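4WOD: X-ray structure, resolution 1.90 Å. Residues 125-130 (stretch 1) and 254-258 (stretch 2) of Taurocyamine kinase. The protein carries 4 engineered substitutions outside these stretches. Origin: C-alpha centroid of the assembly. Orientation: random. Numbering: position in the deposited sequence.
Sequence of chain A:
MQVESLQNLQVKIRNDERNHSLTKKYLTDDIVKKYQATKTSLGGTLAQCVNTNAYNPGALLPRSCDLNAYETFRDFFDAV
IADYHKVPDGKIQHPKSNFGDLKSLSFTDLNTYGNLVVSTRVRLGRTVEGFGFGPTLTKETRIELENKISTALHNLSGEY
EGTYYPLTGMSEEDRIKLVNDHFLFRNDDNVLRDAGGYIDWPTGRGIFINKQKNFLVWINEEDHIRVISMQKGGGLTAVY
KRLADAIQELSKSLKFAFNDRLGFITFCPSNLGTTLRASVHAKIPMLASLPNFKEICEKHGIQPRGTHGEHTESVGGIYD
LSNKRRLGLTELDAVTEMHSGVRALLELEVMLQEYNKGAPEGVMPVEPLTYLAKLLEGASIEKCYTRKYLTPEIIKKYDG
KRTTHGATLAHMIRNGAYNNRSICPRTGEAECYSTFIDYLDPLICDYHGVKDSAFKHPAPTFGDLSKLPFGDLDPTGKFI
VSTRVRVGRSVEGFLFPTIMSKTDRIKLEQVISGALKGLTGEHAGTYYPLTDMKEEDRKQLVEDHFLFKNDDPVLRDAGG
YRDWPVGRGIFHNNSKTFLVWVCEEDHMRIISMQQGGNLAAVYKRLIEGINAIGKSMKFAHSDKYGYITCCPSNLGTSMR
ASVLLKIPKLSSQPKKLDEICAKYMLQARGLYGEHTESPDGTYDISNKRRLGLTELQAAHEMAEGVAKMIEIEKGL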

# COMPACT_ATOMS: atom_id res chain seq x y z
N GLY A 125 -10.20 -7.40 26.05
CA GLY A 125 -10.87 -8.68 26.19
C GLY A 125 -10.15 -9.52 27.24
O GLY A 125 -8.97 -9.26 27.54
N ARG A 126 -10.85 -10.50 27.81
CA ARG A 126 -10.24 -11.44 28.74
C ARG A 126 -10.85 -12.83 28.59
O ARG A 126 -12.03 -12.98 28.28
CB ARG A 126 -10.41 -10.99 30.19
CG ARG A 126 -9.70 -9.69 30.56
CD ARG A 126 -8.18 -9.86 30.55
NE ARG A 126 -7.48 -8.73 31.17
CZ ARG A 126 -6.93 -7.73 30.49
NH1 ARG A 126 -7.02 -7.71 29.16
NH2 ARG A 126 -6.29 -6.75 31.14
N THR A 127 -10.00 -13.82 28.84
CA THR A 127 -10.40 -15.21 28.96
C THR A 127 -10.42 -15.57 30.43
O THR A 127 -9.43 -15.33 31.13
CB THR A 127 -9.42 -16.14 28.26
OG1 THR A 127 -9.37 -15.82 26.86
CG2 THR A 127 -9.81 -17.61 28.49
N VAL A 128 -11.51 -16.14 30.91
CA VAL A 128 -11.57 -16.62 32.29
C VAL A 128 -10.99 -18.05 32.37
O VAL A 128 -11.42 -18.95 31.63
CB VAL A 128 -13.03 -16.59 32.85
CG1 VAL A 128 -13.11 -17.23 34.23
CG2 VAL A 128 -13.58 -15.15 32.87
N GLU A 129 -10.00 -18.26 33.24
CA GLU A 129 -9.42 -19.60 33.44
C GLU A 129 -10.46 -20.65 33.78
O GLU A 129 -11.41 -20.38 34.51
CB GLU A 129 -8.38 -19.58 34.56
CG GLU A 129 -7.08 -18.92 34.20
CD GLU A 129 -6.10 -18.93 35.35
OE1 GLU A 129 -6.54 -19.02 36.52
OE2 GLU A 129 -4.88 -18.87 35.07
N GLY A 130 -10.25 -21.86 33.26
CA GLY A 130 -11.06 -23.00 33.60
C GLY A 130 -12.21 -23.24 32.64
O GLY A 130 -12.98 -24.17 32.83
N LEU A 254 -12.19 -12.28 39.11
CA LEU A 254 -12.04 -13.26 38.04
C LEU A 254 -10.57 -13.51 37.79
O LEU A 254 -9.76 -12.58 37.77
CB LEU A 254 -12.72 -12.76 36.74
CG LEU A 254 -14.19 -12.36 36.86
CD1 LEU A 254 -14.63 -11.47 35.69
CD2 LEU A 254 -15.06 -13.60 36.92
N LYS A 255 -10.24 -14.79 37.62
CA LYS A 255 -8.92 -15.21 37.23
C LYS A 255 -8.85 -15.19 35.71
O LYS A 255 -9.56 -15.97 35.06
CB LYS A 255 -8.60 -16.62 37.74
CG LYS A 255 -8.81 -16.83 39.23
CD LYS A 255 -8.65 -18.32 39.59
CE LYS A 255 -8.55 -18.56 41.09
NZ LYS A 255 -7.34 -17.93 41.69
N PHE A 256 -8.01 -14.32 35.15
CA PHE A 256 -7.87 -14.24 33.70
C PHE A 256 -6.64 -15.00 33.23
O PHE A 256 -5.59 -15.00 33.89
CB PHE A 256 -7.79 -12.79 33.23
CG PHE A 256 -8.99 -11.96 33.59
CD1 PHE A 256 -10.29 -12.43 33.37
CD2 PHE A 256 -8.83 -10.70 34.13
CE1 PHE A 256 -11.39 -11.66 33.69
CE2 PHE A 256 -9.93 -9.92 34.45
CZ PHE A 256 -11.21 -10.41 34.23
N ALA A 257 -6.76 -15.65 32.08
CA ALA A 257 -5.68 -16.45 31.50
C ALA A 257 -4.60 -15.56 30.89
O ALA A 257 -4.89 -14.76 30.00
CB ALA A 257 -6.23 -17.41 30.45
N PHE A 258 -3.37 -15.72 31.37
CA PHE A 258 -2.23 -14.93 30.90
C PHE A 258 -0.97 -15.78 30.96
O PHE A 258 -0.76 -16.48 31.94
CB PHE A 258 -2.09 -13.66 31.77
CG PHE A 258 -0.91 -12.77 31.40
CD1 PHE A 258 -1.12 -11.53 30.78
CD2 PHE A 258 0.39 -13.12 31.75
CE1 PHE A 258 -0.04 -10.69 30.46
CE2 PHE A 258 1.47 -12.29 31.43
CZ PHE A 258 1.26 -11.07 30.79
O HOH W 1 -7.07 -13.46 28.89
O HOH W 2 -3.02 -17.55 33.60

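What holds the two backbones together? Val-128 and Phe-256 form a single beta bridge, with their CA atoms 4.6 Å apart, and two hydrogen bonds frame it. Ala-257 N donates to Thr-127 O at 2.9 Å, and Glu-129 N donates to Lys-255 O at 3.0 Å; both are nearly straight, with angles at the hydrogen above 160°. The bonds join the neighbours of the bridged pair rather than the pair itself, and the pairing of Thr-127 with Ala-257 and of Glu-129 with Lys-255 is that of an antiparallel bridge, between chains that run in broadly opposite, skewed directions. The same two carbonyl oxygens also meet CA-H groups, Thr-127 O at 3.2 Å from Phe-256 CA and Val-128 CA at 3.5 Å from Lys-255 O. These weaker contacts bring the CA atoms of the bridged residues close to the opposing carbonyls.

How does Phe-256, which has the largest area covered by the other stretch, use its ring? Its CA-to-CB bond points away overall, yet the ring turns one face to the side chain of Arg-126, whose CA-to-CB bond points toward stretch 2. Arg-126 CG sits 3.7 Å from the centroid of the Phe-256 ring and only 6° off the ring normal, a CH-pi contact in which slightly positive C-H bonds meet the electron-rich face. Arg-126 CB also comes within 3.5 Å of Phe-256 CD1. Arg-126 CB and CG lie over the ring face, the guanidinium nears the ring with Arg-126 NE 3.8 Å from Phe-256 CD2, and Arg-126 NH1 donates a hydrogen bond to Gly-125 O at 3.0 Å. At the ring edge, Val-128 CG2 lies 4.2 Å from Phe-256 CE1, adding a looser apolar contact.

What does Glu-129, the next most covered residue, contribute besides its backbone bond? Its CA-to-CB bond runs sideways, its chi1 of -74° (m) sets CG against Ala-257, and the extended chi2 of 180° carries the carboxylate onward. Glu-129 CG approaches Ala-257 CB to 4.1 Å and Ala-257 N to 3.9 Å, while Glu-129 OE1 comes within 3.4 Å of Lys-255 CB. That last approach is to the aliphatic base of the lysine, because the CA-to-CB bond of Lys-255 points toward stretch 1 but the end of its side chain leads away; Lys-255 NZ is too far from the carboxylate for a salt bridge. The other carboxylate oxygen, Glu-129 OE2, instead accepts a hydrogen bond from water 2 at 2.7 Å, and this water accepts one from Phe-258 N at 2.9 Å.

How is the contact completed around Ala-257? Its small side chain meets that of Thr-127, with the two CB atoms 4.1 Å apart, so their backbone hydrogen bond is accompanied by close packing. Water 1 links the same two residues a second time, accepting from Thr-127 N at 3.0 Å and donating to Ala-257 O at 2.8 Å. Altogether the two stretches bury 430 Å² between them.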